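Local coordinates for cytochrome P450 RhF (Acinetobacter radioresistens, PDB 6RO8), which is the heme domain of a larger, probably self-sufficient cytochrome P450, binds heme and probably acts as a monooxygenase, at residues M33-P42 with Y414-G422; L190-N200 with V213-Y223. All coordinates share one frame; numbering follows the deposited sequence.

Interaction 1. Residues M33-P42 with Y414-G422. With HIS (histidine), chain C.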
loop_
_atom_site.group_PDB
_atom_site.type_symbol
_atom_site.label_atom_id
_atom_site.label_comp_id
_atom_site.label_asym_id
_atom_site.label_seq_id
_atom_site.Cartn_x
_atom_site.Cartn_y
_atom_site.Cartn_z
ATOM N N MET A 33 14.179 -10.585 1.454
ATOM C CA MET A 33 13.346 -9.548 2.055
ATOM C C MET A 33 12.725 -9.985 3.384
ATOM O O MET A 33 12.338 -9.127 4.183
ATOM C CB MET A 33 12.267 -9.111 1.071
ATOM C CG MET A 33 12.836 -8.234 -0.006
ATOM S SD MET A 33 11.617 -7.825 -1.262
ATOM C CE MET A 33 12.398 -6.465 -2.141
ATOM N N PHE A 34 12.652 -11.280 3.666
ATOM C CA PHE A 34 12.111 -11.716 4.943
ATOM C C PHE A 34 13.184 -11.855 6.018
ATOM O O PHE A 34 12.864 -12.194 7.161
ATOM C CB PHE A 34 11.333 -13.019 4.754
ATOM C CG PHE A 34 10.137 -12.864 3.861
ATOM C CD1 PHE A 34 8.939 -12.399 4.368
ATOM C CD2 PHE A 34 10.222 -13.157 2.501
ATOM C CE1 PHE A 34 7.829 -12.227 3.532
ATOM C CE2 PHE A 34 9.118 -12.989 1.664
ATOM C CZ PHE A 34 7.922 -12.519 2.177
ATOM N N ALA A 35 14.437 -11.558 5.695
ATOM C CA ALA A 35 15.468 -11.561 6.711
ATOM C C ALA A 35 15.379 -10.283 7.549
ATOM O O ALA A 35 14.664 -9.337 7.213
ATOM C CB ALA A 35 16.843 -11.707 6.067
ATOM N N VAL A 36 16.129 -10.273 8.655
ATOM C CA VAL A 36 15.969 -9.212 9.641
ATOM C C VAL A 36 16.244 -7.802 9.092
ATOM O O VAL A 36 15.480 -6.902 9.404
ATOM C CB VAL A 36 16.869 -9.512 10.891
ATOM C CG1 VAL A 36 16.845 -8.326 11.846
ATOM C CG2 VAL A 36 16.406 -10.784 11.580
ATOM N N PRO A 37 17.322 -7.596 8.323
ATOM C CA PRO A 37 17.617 -6.192 7.930
ATOM C C PRO A 37 16.509 -5.544 7.134
ATOM O O PRO A 37 16.060 -4.455 7.516
ATOM C CB PRO A 37 18.914 -6.320 7.122
ATOM C CG PRO A 37 19.483 -7.639 7.539
ATOM C CD PRO A 37 18.327 -8.525 7.811
ATOM N N TYR A 38 16.044 -6.177 6.049
ATOM C CA TYR A 38 14.914 -5.628 5.300
ATOM C C TYR A 38 13.733 -5.351 6.217
ATOM O O TYR A 38 13.189 -4.243 6.234
ATOM C CB TYR A 38 14.503 -6.585 4.178
ATOM C CG TYR A 38 13.549 -5.969 3.163
ATOM C CD1 TYR A 38 14.023 -5.118 2.155
ATOM C CD2 TYR A 38 12.167 -6.217 3.222
ATOM C CE1 TYR A 38 13.170 -4.563 1.225
ATOM C CE2 TYR A 38 11.299 -5.639 2.301
ATOM C CZ TYR A 38 11.811 -4.828 1.303
ATOM O OH TYR A 38 10.962 -4.276 0.383
ATOM N N GLN A 39 13.336 -6.353 7.000
ATOM C CA GLN A 39 12.197 -6.240 7.901
ATOM C C GLN A 39 12.398 -5.184 8.984
ATOM O O GLN A 39 11.414 -4.622 9.469
ATOM C CB GLN A 39 11.906 -7.601 8.530
ATOM C CG GLN A 39 11.290 -8.588 7.562
ATOM C CD GLN A 39 9.972 -8.069 6.963
ATOM O OE1 GLN A 39 9.040 -7.676 7.691
ATOM N NE2 GLN A 39 9.898 -8.059 5.635
ATOM N N GLN A 40 13.638 -4.872 9.355
ATOM C CA GLN A 40 13.857 -3.779 10.294
ATOM C C GLN A 40 13.741 -2.418 9.619
ATOM O O GLN A 40 13.179 -1.480 10.200
ATOM C CB GLN A 40 15.229 -3.918 10.943
ATOM C CG GLN A 40 15.240 -4.663 12.248
ATOM C CD GLN A 40 16.637 -4.730 12.823
ATOM O OE1 GLN A 40 17.558 -4.112 12.293
ATOM N NE2 GLN A 40 16.808 -5.483 13.902
ATOM N N ASP A 41 14.267 -2.296 8.404
ATOM C CA ASP A 41 14.404 -1.038 7.680
ATOM C C ASP A 41 14.711 -1.328 6.214
ATOM O O ASP A 41 15.877 -1.539 5.866
ATOM C CB ASP A 41 15.517 -0.190 8.300
ATOM C CG ASP A 41 15.524 1.252 7.799
ATOM O OD1 ASP A 41 15.125 1.512 6.633
ATOM O OD2 ASP A 41 15.959 2.132 8.576
ATOM N N PRO A 42 13.708 -1.336 5.325
ATOM C CA PRO A 42 13.985 -1.708 3.918
ATOM C C PRO A 42 14.964 -0.781 3.220
ATOM O O PRO A 42 15.861 -1.268 2.524
ATOM C CB PRO A 42 12.610 -1.674 3.242
ATOM C CG PRO A 42 11.618 -1.354 4.292
ATOM C CD PRO A 42 12.302 -0.997 5.579
ATOM N N TYR A 414 6.201 -5.848 12.748
ATOM C CA TYR A 414 5.707 -5.658 11.387
ATOM C C TYR A 414 5.326 -7.002 10.798
ATOM O O TYR A 414 6.106 -7.961 10.862
ATOM C CB TYR A 414 6.746 -4.958 10.486
ATOM C CG TYR A 414 7.163 -3.618 11.044
ATOM C CD1 TYR A 414 8.183 -3.530 11.989
ATOM C CD2 TYR A 414 6.514 -2.451 10.668
ATOM C CE1 TYR A 414 8.558 -2.326 12.530
ATOM C CE2 TYR A 414 6.885 -1.229 11.211
ATOM C CZ TYR A 414 7.909 -1.173 12.146
ATOM O OH TYR A 414 8.294 0.026 12.706
ATOM N N LEU A 415 4.126 -7.067 10.230
ATOM C CA LEU A 415 3.723 -8.221 9.429
ATOM C C LEU A 415 4.745 -8.482 8.330
ATOM O O LEU A 415 4.995 -7.625 7.475
ATOM C CB LEU A 415 2.341 -7.978 8.817
ATOM C CG LEU A 415 1.700 -9.236 8.228
ATOM C CD1 LEU A 415 1.288 -10.221 9.344
ATOM C CD2 LEU A 415 0.520 -8.861 7.337
ATOM N N ALA A 416 5.354 -9.660 8.358
ATOM C CA ALA A 416 6.465 -9.936 7.452
ATOM C C ALA A 416 5.932 -10.118 6.038
ATOM O O ALA A 416 5.206 -11.072 5.754
ATOM C CB ALA A 416 7.239 -11.162 7.912
ATOM N N ASN A 417 6.270 -9.181 5.159
ATOM C CA ASN A 417 5.891 -9.254 3.759
ATOM C C ASN A 417 6.879 -8.368 3.005
ATOM O O ASN A 417 7.756 -7.750 3.606
ATOM C CB ASN A 417 4.419 -8.852 3.562
ATOM C CG ASN A 417 4.205 -7.346 3.653
ATOM O OD1 ASN A 417 4.078 -6.659 2.628
ATOM N ND2 ASN A 417 4.184 -6.825 4.866
ATOM N N THR A 418 6.756 -8.327 1.685
ATOM C CA THR A 418 7.754 -7.631 0.880
ATOM C C THR A 418 7.401 -6.191 0.565
ATOM O O THR A 418 8.312 -5.403 0.310
ATOM C CB THR A 418 7.975 -8.362 -0.460
ATOM O OG1 THR A 418 6.784 -8.252 -1.265
ATOM C CG2 THR A 418 8.353 -9.802 -0.221
ATOM N N SER A 419 6.119 -5.838 0.577
ATOM C CA SER A 419 5.641 -4.642 -0.097
ATOM C C SER A 419 4.952 -3.635 0.817
ATOM O O SER A 419 5.038 -2.427 0.564
ATOM C CB SER A 419 4.675 -5.042 -1.214
ATOM O OG SER A 419 5.421 -5.635 -2.266
ATOM N N PHE A 420 4.282 -4.088 1.869
ATOM C CA PHE A 420 3.558 -3.198 2.753
ATOM C C PHE A 420 4.251 -3.136 4.109
ATOM O O PHE A 420 4.908 -4.089 4.532
ATOM C CB PHE A 420 2.098 -3.641 2.884
ATOM C CG PHE A 420 1.389 -3.744 1.568
ATOM C CD1 PHE A 420 0.803 -2.634 0.996
ATOM C CD2 PHE A 420 1.311 -4.946 0.895
ATOM C CE1 PHE A 420 0.146 -2.723 -0.215
ATOM C CE2 PHE A 420 0.652 -5.035 -0.313
ATOM C CZ PHE A 420 0.073 -3.920 -0.870
ATOM N N ARG A 421 4.129 -1.984 4.771
ATOM C CA ARG A 421 4.898 -1.719 5.984
ATOM C C ARG A 421 4.159 -0.742 6.891
ATOM O O ARG A 421 3.865 0.398 6.504
ATOM C CB ARG A 421 6.290 -1.180 5.653
ATOM C CG ARG A 421 7.163 -1.110 6.877
ATOM C CD ARG A 421 8.621 -0.823 6.569
ATOM N NE ARG A 421 9.386 -0.710 7.811
ATOM C CZ ARG A 421 9.819 -1.746 8.531
ATOM N NH1 ARG A 421 9.593 -2.989 8.124
ATOM N NH2 ARG A 421 10.500 -1.544 9.654
ATOM N N GLY A 422 3.877 -1.198 8.108
ATOM C CA GLY A 422 3.389 -0.355 9.166
ATOM C C GLY A 422 3.409 -1.144 10.455
ATOM O O GLY A 422 3.350 -2.376 10.455
HETATM N N HIS C . -2.850 -3.080 -2.566
HETATM C CA HIS C . -2.030 -1.884 -2.723
HETATM C C HIS C . -2.585 -0.722 -1.903
HETATM O O HIS C . -2.080 0.403 -2.013
HETATM C CB HIS C . -1.935 -1.488 -4.197
HETATM C CG HIS C . -3.222 -1.637 -4.947
HETATM N ND1 HIS C . -3.766 -0.619 -5.702
HETATM C CD2 HIS C . -4.075 -2.683 -5.056
HETATM C CE1 HIS C . -4.897 -1.033 -6.246
HETATM N NE2 HIS C . -5.107 -2.282 -5.870
HETATM O OXT HIS C . -3.531 -0.890 -1.132
#

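Interaction 2. Residues L190-N200 with V213-Y223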
loop_
_atom_site.group_PDB
_atom_site.type_symbol
_atom_site.label_atom_id
_atom_site.label_comp_id
_atom_site.label_asym_id
_atom_site.label_seq_id
_atom_site.Cartn_x
_atom_site.Cartn_y
_atom_site.Cartn_z
ATOM N N LEU A 190 -13.877 -8.444 7.966
ATOM C CA LEU A 190 -13.270 -7.743 6.843
ATOM C C LEU A 190 -11.777 -7.594 7.051
ATOM O O LEU A 190 -10.991 -7.711 6.102
ATOM C CB LEU A 190 -13.909 -6.373 6.670
ATOM C CG LEU A 190 -15.160 -6.420 5.808
ATOM C CD1 LEU A 190 -16.067 -5.256 6.143
ATOM C CD2 LEU A 190 -14.745 -6.388 4.368
ATOM N N ARG A 191 -11.372 -7.347 8.298
ATOM C CA ARG A 191 -9.959 -7.173 8.583
ATOM C C ARG A 191 -9.173 -8.447 8.291
ATOM O O ARG A 191 -8.147 -8.405 7.601
ATOM C CB ARG A 191 -9.769 -6.730 10.024
ATOM C CG ARG A 191 -8.423 -6.100 10.249
ATOM C CD ARG A 191 -8.047 -6.189 11.701
ATOM N NE ARG A 191 -6.840 -5.423 11.994
ATOM C CZ ARG A 191 -6.526 -4.965 13.202
ATOM N NH1 ARG A 191 -7.341 -5.187 14.230
ATOM N NH2 ARG A 191 -5.400 -4.284 13.381
ATOM N N LYS A 192 -9.632 -9.598 8.787
ATOM C CA LYS A 192 -8.804 -10.775 8.563
ATOM C C LYS A 192 -8.837 -11.201 7.099
ATOM O O LYS A 192 -7.847 -11.748 6.597
ATOM C CB LYS A 192 -9.188 -11.914 9.516
ATOM C CG LYS A 192 -10.617 -12.319 9.536
ATOM C CD LYS A 192 -10.847 -13.404 10.594
ATOM C CE LYS A 192 -10.495 -12.906 11.999
ATOM N NZ LYS A 192 -11.462 -13.430 13.022
ATOM N N PHE A 193 -9.932 -10.919 6.393
ATOM C CA PHE A 193 -9.931 -11.027 4.937
ATOM C C PHE A 193 -8.737 -10.294 4.325
ATOM O O PHE A 193 -8.059 -10.826 3.432
ATOM C CB PHE A 193 -11.232 -10.461 4.368
ATOM C CG PHE A 193 -12.335 -11.472 4.235
ATOM C CD1 PHE A 193 -12.088 -12.820 4.418
ATOM C CD2 PHE A 193 -13.626 -11.070 3.928
ATOM C CE1 PHE A 193 -13.108 -13.750 4.289
ATOM C CE2 PHE A 193 -14.647 -12.000 3.798
ATOM C CZ PHE A 193 -14.386 -13.340 3.981
ATOM N N ALA A 194 -8.461 -9.076 4.798
ATOM C CA ALA A 194 -7.358 -8.300 4.244
ATOM C C ALA A 194 -6.012 -8.912 4.602
ATOM O O ALA A 194 -5.087 -8.924 3.777
ATOM C CB ALA A 194 -7.425 -6.861 4.742
ATOM N N VAL A 195 -5.873 -9.410 5.834
ATOM C CA VAL A 195 -4.640 -10.092 6.209
ATOM C C VAL A 195 -4.410 -11.290 5.302
ATOM O O VAL A 195 -3.311 -11.482 4.763
ATOM C CB VAL A 195 -4.674 -10.507 7.687
ATOM C CG1 VAL A 195 -3.404 -11.281 8.030
ATOM C CG2 VAL A 195 -4.813 -9.276 8.572
ATOM N N ALA A 196 -5.454 -12.102 5.101
ATOM C CA ALA A 196 -5.287 -13.306 4.293
ATOM C C ALA A 196 -4.873 -12.945 2.879
ATOM O O ALA A 196 -3.996 -13.593 2.299
ATOM C CB ALA A 196 -6.565 -14.143 4.276
ATOM N N HIS A 197 -5.454 -11.879 2.328
ATOM C CA HIS A 197 -5.084 -11.490 0.973
ATOM C C HIS A 197 -3.639 -10.990 0.893
ATOM O O HIS A 197 -2.933 -11.283 -0.082
ATOM C CB HIS A 197 -6.050 -10.440 0.455
ATOM C CG HIS A 197 -5.618 -9.836 -0.836
ATOM N ND1 HIS A 197 -5.375 -8.487 -0.980
ATOM C CD2 HIS A 197 -5.348 -10.403 -2.035
ATOM C CE1 HIS A 197 -4.990 -8.247 -2.222
ATOM N NE2 HIS A 197 -4.968 -9.393 -2.881
ATOM N N THR A 198 -3.167 -10.241 1.902
ATOM C CA THR A 198 -1.822 -9.681 1.774
ATOM C C THR A 198 -0.744 -10.709 2.105
ATOM O O THR A 198 0.244 -10.823 1.370
ATOM C CB THR A 198 -1.648 -8.437 2.649
ATOM O OG1 THR A 198 -1.578 -8.828 4.020
ATOM C CG2 THR A 198 -2.800 -7.430 2.447
ATOM N N VAL A 199 -0.910 -11.454 3.201
ATOM C CA VAL A 199 0.017 -12.540 3.527
ATOM C C VAL A 199 0.102 -13.555 2.389
ATOM O O VAL A 199 1.187 -14.039 2.044
ATOM C CB VAL A 199 -0.413 -13.226 4.833
ATOM C CG1 VAL A 199 0.478 -14.414 5.084
ATOM C CG2 VAL A 199 -0.383 -12.240 5.968
ATOM N N ASN A 200 -1.042 -13.933 1.824
ATOM C CA ASN A 200 -1.032 -14.852 0.690
ATOM C C ASN A 200 -0.212 -14.290 -0.468
ATOM O O ASN A 200 0.552 -15.019 -1.116
ATOM C CB ASN A 200 -2.462 -15.131 0.227
ATOM C CG ASN A 200 -2.544 -16.303 -0.715
ATOM O OD1 ASN A 200 -2.086 -17.397 -0.387
ATOM N ND2 ASN A 200 -3.130 -16.086 -1.897
ATOM N N VAL A 213 -4.785 -19.585 5.223
ATOM C CA VAL A 213 -4.748 -18.415 4.348
ATOM C C VAL A 213 -5.519 -18.689 3.066
ATOM O O VAL A 213 -6.272 -17.829 2.583
ATOM C CB VAL A 213 -3.292 -17.999 4.058
ATOM C CG1 VAL A 213 -3.279 -16.737 3.244
ATOM C CG2 VAL A 213 -2.532 -17.778 5.358
ATOM N N ALA A 214 -5.350 -19.892 2.499
ATOM C CA ALA A 214 -6.090 -20.256 1.296
ATOM C C ALA A 214 -7.591 -20.235 1.551
ATOM O O ALA A 214 -8.356 -19.646 0.776
ATOM C CB ALA A 214 -5.639 -21.626 0.791
ATOM N N GLU A 215 -8.032 -20.885 2.634
ATOM C CA GLU A 215 -9.421 -20.763 3.067
ATOM C C GLU A 215 -9.842 -19.297 3.163
ATOM O O GLU A 215 -10.849 -18.887 2.574
ATOM C CB GLU A 215 -9.608 -21.469 4.409
ATOM C CG GLU A 215 -10.033 -22.922 4.275
ATOM C CD GLU A 215 -11.413 -23.063 3.659
ATOM O OE1 GLU A 215 -12.160 -22.060 3.632
ATOM O OE2 GLU A 215 -11.752 -24.173 3.194
ATOM N N GLY A 216 -9.057 -18.483 3.880
ATOM C CA GLY A 216 -9.398 -17.077 4.025
ATOM C C GLY A 216 -9.507 -16.361 2.695
ATOM O O GLY A 216 -10.474 -15.641 2.437
ATOM N N VAL A 217 -8.513 -16.552 1.831
ATOM C CA VAL A 217 -8.546 -15.957 0.498
ATOM C C VAL A 217 -9.761 -16.458 -0.279
ATOM O O VAL A 217 -10.473 -15.675 -0.922
ATOM C CB VAL A 217 -7.221 -16.257 -0.232
ATOM C CG1 VAL A 217 -7.337 -15.994 -1.726
ATOM C CG2 VAL A 217 -6.094 -15.436 0.375
ATOM N N GLY A 218 -10.025 -17.766 -0.223
ATOM C CA GLY A 218 -11.166 -18.307 -0.941
ATOM C C GLY A 218 -12.476 -17.704 -0.474
ATOM O O GLY A 218 -13.296 -17.254 -1.282
ATOM N N GLN A 219 -12.691 -17.681 0.843
ATOM C CA GLN A 219 -13.905 -17.080 1.379
ATOM C C GLN A 219 -14.014 -15.617 0.982
ATOM O O GLN A 219 -15.083 -15.156 0.570
ATOM C CB GLN A 219 -13.928 -17.231 2.891
ATOM C CG GLN A 219 -13.879 -18.671 3.349
ATOM C CD GLN A 219 -13.825 -18.771 4.850
ATOM O OE1 GLN A 219 -13.954 -17.764 5.548
ATOM N NE2 GLN A 219 -13.614 -19.977 5.361
ATOM N N PHE A 220 -12.913 -14.875 1.101
ATOM C CA PHE A 220 -12.850 -13.500 0.614
ATOM C C PHE A 220 -13.399 -13.387 -0.808
ATOM O O PHE A 220 -14.227 -12.521 -1.098
ATOM C CB PHE A 220 -11.396 -13.013 0.683
ATOM C CG PHE A 220 -11.238 -11.519 0.631
ATOM C CD1 PHE A 220 -12.346 -10.681 0.625
ATOM C CD2 PHE A 220 -9.966 -10.956 0.576
ATOM C CE1 PHE A 220 -12.183 -9.313 0.573
ATOM C CE2 PHE A 220 -9.802 -9.604 0.532
ATOM C CZ PHE A 220 -10.913 -8.778 0.528
ATOM N N TRP A 221 -12.941 -14.253 -1.707
ATOM C CA TRP A 221 -13.471 -14.267 -3.065
ATOM C C TRP A 221 -14.974 -14.511 -3.062
ATOM O O TRP A 221 -15.734 -13.797 -3.726
ATOM C CB TRP A 221 -12.760 -15.343 -3.894
ATOM C CG TRP A 221 -13.194 -15.371 -5.325
ATOM C CD1 TRP A 221 -14.064 -16.249 -5.906
ATOM C CD2 TRP A 221 -12.781 -14.474 -6.360
ATOM N NE1 TRP A 221 -14.217 -15.951 -7.240
ATOM C CE2 TRP A 221 -13.440 -14.866 -7.544
ATOM C CE3 TRP A 221 -11.918 -13.379 -6.401
ATOM C CZ2 TRP A 221 -13.266 -14.201 -8.752
ATOM C CZ3 TRP A 221 -11.747 -12.715 -7.601
ATOM C CH2 TRP A 221 -12.418 -13.130 -8.762
ATOM N N GLU A 222 -15.418 -15.527 -2.324
ATOM C CA GLU A 222 -16.840 -15.828 -2.263
ATOM C C GLU A 222 -17.627 -14.663 -1.692
ATOM O O GLU A 222 -18.691 -14.313 -2.216
ATOM C CB GLU A 222 -17.068 -17.075 -1.427
ATOM C CG GLU A 222 -18.458 -17.614 -1.522
ATOM C CD GLU A 222 -18.546 -18.988 -0.915
ATOM O OE1 GLU A 222 -18.059 -19.147 0.224
ATOM O OE2 GLU A 222 -19.088 -19.907 -1.571
ATOM N N TYR A 223 -17.119 -14.049 -0.621
ATOM C CA TYR A 223 -17.791 -12.897 -0.027
ATOM C C TYR A 223 -18.002 -11.782 -1.054
ATOM O O TYR A 223 -19.123 -11.290 -1.233
ATOM C CB TYR A 223 -16.990 -12.380 1.175
ATOM C CG TYR A 223 -17.596 -11.140 1.811
ATOM C CD1 TYR A 223 -18.681 -11.236 2.684
ATOM C CD2 TYR A 223 -17.085 -9.875 1.533
ATOM C CE1 TYR A 223 -19.238 -10.109 3.264
ATOM C CE2 TYR A 223 -17.641 -8.732 2.109
ATOM C CZ TYR A 223 -18.717 -8.861 2.971
ATOM O OH TYR A 223 -19.278 -7.750 3.551
#

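Interaction 1. Residues M33-P42 with Y414-G422
The guanidinium of Arg-421 lies between two residues. Pro-42 CD is 3.6 Å above one face, and Tyr-414 CD2 lies over the centre of the other. The Tyr-38 ring is also sandwiched, by Met-33 CG over the centre of one face and Pro-42 CB on the other. Thr-418 O sits at its edge and accepts from Tyr-38 OH (2.9 Å), in the carbonyl plane. Phe-34 meets Ala-416 O at its ring edge, while its CZ touches Thr-418 CG2 at 3.6 Å.

With CG anti to the backbone N (chi1 -171°) and the chain extended to NE, Arg-421 reaches the end of helix 36-40. Its NH1 donates to Gln-39 O at 2.8 Å, from above the carbonyl plane; NH2 adds a weak bond to the same oxygen. The Gln-39 side chain folds back at chi2 (-58°). Its NE2 then donates to Asn-417 O across the contact (3.0 Å) and to Met-33 O, both near the amide plane. These bonds use both N-H groups and fix the amide's rotation.

Asn-417 OD1 accepts from Ser-419 N, an Asx turn, and from Phe-420 N on a lone pair, an Asx motif. Just past it, the ring edge of Phe-420 meets CA of the bound histidine. The loop's place before the last strand is consistent with substrate recognition site 6 of P450s.

Interaction 2. Residues L190-N200 with V213-Y223
Gln-219, whose CB rests on Phe-193 CE1, sends its NE2 to Glu-215 OE1 at 3.1 Å. Tyr-105 OH grips the same carboxylate oxygen. The glutamine amide meets it on the anti side, out of the carboxylate plane. The bond lies within helix 207-233, at the border of a contact held across the helices mainly by packing.

Phe-193 packs as a knob into a hole formed by Gly-216, Gln-219, Phe-220 and Tyr-223. Phe-220 CA stands over the centre of the Phe-193 ring, 3.7 Å from the centroid. In return, Phe-193 CB stands over the face of the Phe-220 ring, 3.8 Å from that centroid. Both are CH-pi contacts. The planes are 14° apart, but the rings are offset and share little area. Tyr-223 CB reaches Phe-193 CE2 (3.5 Å), and its ring is oblique to that of Phe-193. His-197 CB meets the edge of Phe-220, near its plane.

Farther along, Ala-196 CB lies on the backbone of Gly-216, where the second helix has no side chain. Asn-200 CB fits against Val-213 CG1 (3.5 Å) and Val-217 CG2 (3.6 Å). CG, anti to the backbone N (chi1 -167°), lies against the same two methyls.

The axes approach to 8.3 Å and cross at -119°. Helices 187-202 and 207-233 correspond to the F and G helices of the P450 fold, which as a pair cover the distal side of the heme pocket.

How the interactions relate
From the N terminus, 33-42 comes first and meets 414-422, near the end of the chain. Interaction 1 thus closes a very long loop that spans most of the heme domain. Interaction 2 is nested within it and closes a short loop between two helices that follow each other in sequence. The centres are about 20 Å apart, yet the contacts touch: Leu-415 CD2 packs on Val-199 CG2 at 3.8 Å. Trp-202, at the end of helix 187-202, also meets Phe-420 edge-to-face. The C-terminal loop therefore joins the N-terminal region to helix 187-202, the first of the pair, with the bound histidine nearby.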